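Local structure of EmGH1 (Erythrobacter marinus, 5Z87) at residues Q160-E163 / A164-K167; L399-T403 / E404-L408. The protein probably hydrolyses beta-glucosidic bonds as a glycoside hydrolase family 3 enzyme, releasing glucose from the non-reducing ends of oligosaccharides and glucosides. All coordinates share one frame; numbering follows the deposited sequence.

Interaction 1 (Q160-E163 / A164-K167); sequences QVFE and ATAK
Thr165 grips twice the carbonyl of Val161, which lies one turn earlier in helix 155-171. Its amide N lies 3.0 Å from Val161 O, and its hydroxyl OG1 donates to that same oxygen at 2.9 Å, the two donors reaching it from opposite faces of the carbonyl plane. The hydroxyl can turn back in this way because chi1 of -61° sets OG1 beside the threonine's own N, which leaves CG2 anti to it. A valine in its place would lose the hydroxyl donor, and Val161 O would probably be left with the amide bond alone of these two. Regular i to i+4 backbone bonds flank this pair: Ala164 N to Gln160 O, Ala166 N to Phe162 O at 2.9 Å, and Lys167 N to Glu163 O.

The charged side chains of Glu163 and Lys167 run side by side in extended form and point the same way, yet Glu163 OE1 and Lys167 NZ stay 4.0 Å apart, beyond a salt bridge. Glu163 OE2 forms salt bridges with Arg159 and Arg227. Of the apolar side chains, Val161 CG1 lies 3.8 Å above the plane of the neighbouring Phe162 ring, offset toward its rim.

Around this turn, in the TIM-barrel-like N-terminal domain of the family, Phe162 and Ala166 pack on helix 201-216, Val161 and Phe162 meet Met149 of helix 146-150, and Gln160, Val161 and Ala164 face helix 403-416.

Interaction 2 (L399-T403 / E404-L408); sequences LARST and EHKLL
An N-cap opens helix 403-416, with Ser402 as the capping residue and His405 as its partner. Ser402 OG accepts from His405 N at 3.1 Å, with an N-H...O angle of 153°. With chi1 at 73°, OG sits between the serine's own N and carbonyl carbon and is turned back toward the first turn of the helix. The same oxygen lies over one face of the His405 imidazole, 3.3 Å from its CG, while ND1 of that ring is hydrogen-bonded to Glu168 OE2 of helix 155-171, which should restrict the ring's rotation. Ser402 O begins the regular helical bonding, taking Lys406 N at 2.8 Å in an almost straight bond, and Thr403 O follows with Leu407 N.

Before the cap, Leu399 to Ser402 form a type II beta turn, closed by Ser402 N to Leu399 O at 3.0 Å. Turn and cap together make the short link by which helix 393-399 gives way to helix 403-416.

The Lys406 chain folds back over the turn, its bend at chi3 (-70°) bringing CE to 3.4 Å from Arg401 O. A water accepts from Lys406 NZ at 2.9 Å and donates to Arg401 O, bridging the ammonium to the carbonyl. Lys406 CD also lies 3.7 Å from Arg401 NH2, where the two side chains cross obliquely; the guanidinium is held by a salt bridge to Glu605.

Interaction 1 is a mostly buried turn in the middle of helix 155-171, whereas interaction 2 is largely at the surface, where helix 403-416 begins. The two helices pack against each other, so the contacts meet: Ala164 CB lies 3.3 Å from His405 NE2, and Leu408 CD2 comes to 3.6 Å from Gln160 O. Leu399 CD1 likewise rests on Lys167 O. In interaction 1 a side-chain hydroxyl donates to a carbonyl already engaged within the helix; in interaction 2 a hydroxyl accepts from an amide at a helix start. In interaction 2 charged side chains and a bridging water join Arg401 to Lys406, while small and apolar side chains dominate the buried side of 160-167.

Interaction 1 (Q160-E163 / A164-K167)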
ATOM      1  N   GLN A 160      11.854 -33.026  -5.811  1.00 26.00           N
ATOM      2  CA  GLN A 160      11.240 -34.350  -5.913  1.00 31.35           C
ATOM      3  C   GLN A 160       9.733 -34.257  -6.116  1.00 29.24           C
ATOM      4  O   GLN A 160       9.156 -35.021  -6.901  1.00 26.55           O
ATOM      5  CB  GLN A 160      11.529 -35.166  -4.652  1.00 25.22           C
ATOM      6  CG  GLN A 160      12.970 -35.530  -4.432  1.00 25.40           C
ATOM      7  CD  GLN A 160      13.192 -36.081  -3.037  1.00 33.88           C
ATOM      8  OE1 GLN A 160      14.170 -35.750  -2.380  1.00 44.46           O
ATOM      9  NE2 GLN A 160      12.267 -36.913  -2.572  1.00 53.61           N
ATOM     10  N   VAL A 161       9.074 -33.348  -5.396  1.00 26.85           N
ATOM     11  CA  VAL A 161       7.624 -33.233  -5.518  1.00 22.49           C
ATOM     12  C   VAL A 161       7.236 -32.889  -6.946  1.00 28.80           C
ATOM     13  O   VAL A 161       6.257 -33.425  -7.493  1.00 25.25           O
ATOM     14  CB  VAL A 161       7.080 -32.195  -4.524  1.00 22.32           C
ATOM     15  CG1 VAL A 161       5.762 -31.603  -5.046  1.00 20.65           C
ATOM     16  CG2 VAL A 161       6.874 -32.843  -3.175  1.00 21.06           C
ATOM     17  N   PHE A 162       7.999 -32.001  -7.583  1.00 21.52           N
ATOM     18  CA  PHE A 162       7.630 -31.586  -8.921  1.00 26.78           C
ATOM     19  C   PHE A 162       8.192 -32.505  -9.994  1.00 20.53           C
ATOM     20  O   PHE A 162       7.655 -32.534 -11.105  1.00 23.83           O
ATOM     21  CB  PHE A 162       8.013 -30.111  -9.114  1.00 19.00           C
ATOM     22  CG  PHE A 162       7.077 -29.192  -8.378  1.00 21.37           C
ATOM     23  CD1 PHE A 162       5.838 -28.882  -8.910  1.00 19.72           C
ATOM     24  CD2 PHE A 162       7.382 -28.740  -7.102  1.00 22.35           C
ATOM     25  CE1 PHE A 162       4.944 -28.079  -8.212  1.00 21.60           C
ATOM     26  CE2 PHE A 162       6.488 -27.938  -6.393  1.00 22.67           C
ATOM     27  CZ  PHE A 162       5.272 -27.605  -6.954  1.00 17.81           C
ATOM     28  N   GLU A 163       9.212 -33.298  -9.672  1.00 25.92           N
ATOM     29  CA  GLU A 163       9.564 -34.420 -10.532  1.00 26.29           C
ATOM     30  C   GLU A 163       8.415 -35.418 -10.600  1.00 30.17           C
ATOM     31  O   GLU A 163       8.026 -35.860 -11.688  1.00 33.25           O
ATOM     32  CB  GLU A 163      10.845 -35.075 -10.019  1.00 32.73           C
ATOM     33  CG  GLU A 163      11.395 -36.207 -10.892  1.00 31.81           C
ATOM     34  CD  GLU A 163      12.525 -36.941 -10.207  1.00 42.12           C
ATOM     35  OE1 GLU A 163      12.234 -37.844  -9.400  1.00 52.85           O
ATOM     36  OE2 GLU A 163      13.704 -36.603 -10.449  1.00 52.00           O
ATOM     37  N   ALA A 164       7.829 -35.758  -9.443  1.00 29.35           N
ATOM     38  CA  ALA A 164       6.669 -36.649  -9.432  1.00 24.11           C
ATOM     39  C   ALA A 164       5.501 -36.032 -10.182  1.00 28.43           C
ATOM     40  O   ALA A 164       4.795 -36.726 -10.929  1.00 22.60           O
ATOM     41  CB  ALA A 164       6.252 -36.986  -7.995  1.00 20.03           C
ATOM     42  N   THR A 165       5.286 -34.726 -10.000  1.00 21.34           N
ATOM     43  CA  THR A 165       4.190 -34.050 -10.681  1.00 20.43           C
ATOM     44  C   THR A 165       4.386 -34.057 -12.193  1.00 24.23           C
ATOM     45  O   THR A 165       3.423 -34.230 -12.951  1.00 16.95           O
ATOM     46  CB  THR A 165       4.065 -32.607 -10.170  1.00 26.10           C
ATOM     47  OG1 THR A 165       3.779 -32.607  -8.762  1.00 23.16           O
ATOM     48  CG2 THR A 165       2.959 -31.886 -10.915  1.00 14.34           C
ATOM     49  N   ALA A 166       5.626 -33.839 -12.651  1.00 19.16           N
ATOM     50  CA  ALA A 166       5.888 -33.838 -14.085  1.00 29.16           C
ATOM     51  C   ALA A 166       5.613 -35.214 -14.702  1.00 33.09           C
ATOM     52  O   ALA A 166       5.004 -35.312 -15.778  1.00 28.63           O
ATOM     53  CB  ALA A 166       7.328 -33.393 -14.350  1.00 17.63           C
ATOM     54  N   LYS A 167       6.047 -36.287 -14.025  1.00 22.32           N
ATOM     55  CA  LYS A 167       5.769 -37.646 -14.488  1.00 19.93           C
ATOM     56  C   LYS A 167       4.286 -37.849 -14.711  1.00 23.71           C
ATOM     57  O   LYS A 167       3.866 -38.355 -15.756  1.00 26.65           O
ATOM     58  CB  LYS A 167       6.271 -38.672 -13.468  1.00 24.94           C
ATOM     59  CG  LYS A 167       7.747 -38.923 -13.471  1.00 31.82           C
ATOM     60  CD  LYS A 167       8.106 -39.893 -12.341  1.00 28.80           C
ATOM     61  CE  LYS A 167       9.612 -40.035 -12.211  1.00 35.68           C
ATOM     62  NZ  LYS A 167       9.989 -40.790 -10.987  1.00 45.10           N
TER

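Interaction 2 (L399-T403 / E404-L408)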
ATOM      1  N   LEU A 399       1.414 -44.274 -12.291  1.00 28.83           N
ATOM      2  CA  LEU A 399       2.015 -43.150 -11.570  1.00 35.60           C
ATOM      3  C   LEU A 399       1.019 -42.443 -10.663  1.00 31.68           C
ATOM      4  O   LEU A 399       1.371 -42.036  -9.549  1.00 35.57           O
ATOM      5  CB  LEU A 399       2.592 -42.137 -12.551  1.00 29.34           C
ATOM      6  CG  LEU A 399       3.795 -42.575 -13.368  1.00 31.68           C
ATOM      7  CD1 LEU A 399       4.160 -41.475 -14.349  1.00 28.86           C
ATOM      8  CD2 LEU A 399       4.964 -42.913 -12.460  1.00 28.45           C
ATOM      9  N   ALA A 400      -0.212 -42.269 -11.135  1.00 30.32           N
ATOM     10  CA  ALA A 400      -1.197 -41.469 -10.425  1.00 29.72           C
ATOM     11  C   ALA A 400      -1.403 -41.966  -8.995  1.00 38.48           C
ATOM     12  O   ALA A 400      -1.864 -43.091  -8.775  1.00 32.98           O
ATOM     13  CB  ALA A 400      -2.510 -41.487 -11.189  1.00 22.44           C
ATOM     14  N   ARG A 401      -1.070 -41.104  -8.031  1.00 34.27           N
ATOM     15  CA  ARG A 401      -1.268 -41.380  -6.608  1.00 30.36           C
ATOM     16  C   ARG A 401      -0.625 -42.703  -6.219  1.00 34.09           C
ATOM     17  O   ARG A 401      -1.136 -43.451  -5.381  1.00 36.51           O
ATOM     18  CB  ARG A 401      -2.748 -41.343  -6.234  1.00 28.79           C
ATOM     19  CG  ARG A 401      -3.352 -39.949  -6.326  1.00 22.78           C
ATOM     20  CD  ARG A 401      -4.696 -39.892  -5.623  1.00 29.21           C
ATOM     21  NE  ARG A 401      -4.537 -40.048  -4.188  1.00 30.22           N
ATOM     22  CZ  ARG A 401      -5.367 -40.729  -3.408  1.00 37.02           C
ATOM     23  NH1 ARG A 401      -6.420 -41.346  -3.928  1.00 32.07           N
ATOM     24  NH2 ARG A 401      -5.129 -40.806  -2.104  1.00 31.74           N
ATOM     25  N   SER A 402       0.514 -42.986  -6.845  1.00 34.79           N
ATOM     26  CA  SER A 402       1.271 -44.185  -6.542  1.00 32.51           C
ATOM     27  C   SER A 402       1.699 -44.172  -5.078  1.00 36.14           C
ATOM     28  O   SER A 402       1.678 -43.140  -4.405  1.00 35.82           O
ATOM     29  CB  SER A 402       2.495 -44.271  -7.438  1.00 25.12           C
ATOM     30  OG  SER A 402       3.460 -43.312  -7.030  1.00 33.33           O
ATOM     31  N   THR A 403       2.100 -45.342  -4.583  1.00 33.36           N
ATOM     32  CA  THR A 403       2.476 -45.430  -3.178  1.00 37.15           C
ATOM     33  C   THR A 403       3.685 -44.549  -2.887  1.00 33.52           C
ATOM     34  O   THR A 403       3.739 -43.875  -1.852  1.00 32.06           O
ATOM     35  CB  THR A 403       2.730 -46.891  -2.799  1.00 37.12           C
ATOM     36  OG1 THR A 403       1.467 -47.558  -2.681  1.00 41.35           O
ATOM     37  CG2 THR A 403       3.472 -47.000  -1.467  1.00 26.89           C
ATOM     38  N   GLU A 404       4.639 -44.500  -3.814  1.00 27.98           N
ATOM     39  CA  GLU A 404       5.787 -43.620  -3.636  1.00 32.23           C
ATOM     40  C   GLU A 404       5.374 -42.145  -3.653  1.00 37.82           C
ATOM     41  O   GLU A 404       5.900 -41.338  -2.874  1.00 31.77           O
ATOM     42  CB  GLU A 404       6.829 -43.911  -4.712  1.00 28.18           C
ATOM     43  CG  GLU A 404       7.845 -42.822  -4.928  1.00 41.06           C
ATOM     44  CD  GLU A 404       8.819 -43.156  -6.047  1.00 47.55           C
ATOM     45  OE1 GLU A 404       9.085 -44.362  -6.270  1.00 57.68           O
ATOM     46  OE2 GLU A 404       9.310 -42.214  -6.708  1.00 52.08           O
ATOM     47  N   HIS A 405       4.421 -41.775  -4.514  1.00 23.57           N
ATOM     48  CA  HIS A 405       4.024 -40.375  -4.591  1.00 33.49           C
ATOM     49  C   HIS A 405       3.164 -39.973  -3.397  1.00 32.66           C
ATOM     50  O   HIS A 405       3.291 -38.850  -2.889  1.00 28.73           O
ATOM     51  CB  HIS A 405       3.304 -40.096  -5.918  1.00 25.17           C
ATOM     52  CG  HIS A 405       4.220 -40.081  -7.113  1.00 27.53           C
ATOM     53  ND1 HIS A 405       3.792 -39.743  -8.381  1.00 22.69           N
ATOM     54  CD2 HIS A 405       5.545 -40.347  -7.223  1.00 17.59           C
ATOM     55  CE1 HIS A 405       4.812 -39.810  -9.220  1.00 22.67           C
ATOM     56  NE2 HIS A 405       5.889 -40.171  -8.543  1.00 25.42           N
ATOM     57  N   LYS A 406       2.291 -40.871  -2.930  1.00 31.10           N
ATOM     58  CA  LYS A 406       1.528 -40.590  -1.715  1.00 28.66           C
ATOM     59  C   LYS A 406       2.453 -40.459  -0.509  1.00 30.36           C
ATOM     60  O   LYS A 406       2.253 -39.585   0.345  1.00 23.45           O
ATOM     61  CB  LYS A 406       0.483 -41.679  -1.478  1.00 29.74           C
ATOM     62  CG  LYS A 406      -0.660 -41.658  -2.470  1.00 31.90           C
ATOM     63  CD  LYS A 406      -1.840 -42.531  -2.015  1.00 31.17           C
ATOM     64  CE  LYS A 406      -1.494 -44.017  -2.081  1.00 35.67           C
ATOM     65  NZ  LYS A 406      -2.715 -44.877  -2.036  1.00 46.14           N
ATOM     66  N   LEU A 407       3.497 -41.290  -0.442  1.00 23.00           N
ATOM     67  CA  LEU A 407       4.408 -41.204   0.691  1.00 25.24           C
ATOM     68  C   LEU A 407       5.207 -39.904   0.654  1.00 32.09           C
ATOM     69  O   LEU A 407       5.410 -39.260   1.696  1.00 29.46           O
ATOM     70  CB  LEU A 407       5.329 -42.418   0.723  1.00 24.02           C
ATOM     71  CG  LEU A 407       6.506 -42.288   1.696  1.00 41.13           C
ATOM     72  CD1 LEU A 407       6.028 -42.160   3.151  1.00 33.69           C
ATOM     73  CD2 LEU A 407       7.469 -43.451   1.525  1.00 29.20           C
ATOM     74  N   LEU A 408       5.646 -39.488  -0.538  1.00 24.66           N
ATOM     75  CA  LEU A 408       6.287 -38.185  -0.661  1.00 27.03           C
ATOM     76  C   LEU A 408       5.357 -37.074  -0.176  1.00 31.48           C
ATOM     77  O   LEU A 408       5.776 -36.193   0.581  1.00 30.91           O
ATOM     78  CB  LEU A 408       6.721 -37.947  -2.106  1.00 23.76           C
ATOM     79  CG  LEU A 408       7.394 -36.600  -2.393  1.00 26.45           C
ATOM     80  CD1 LEU A 408       8.614 -36.406  -1.503  1.00 25.86           C
ATOM     81  CD2 LEU A 408       7.788 -36.498  -3.861  1.00 25.09           C
TER
HETATM   82  O   HOH W   1      -4.074 -44.568  -4.615  1.00 41.69           O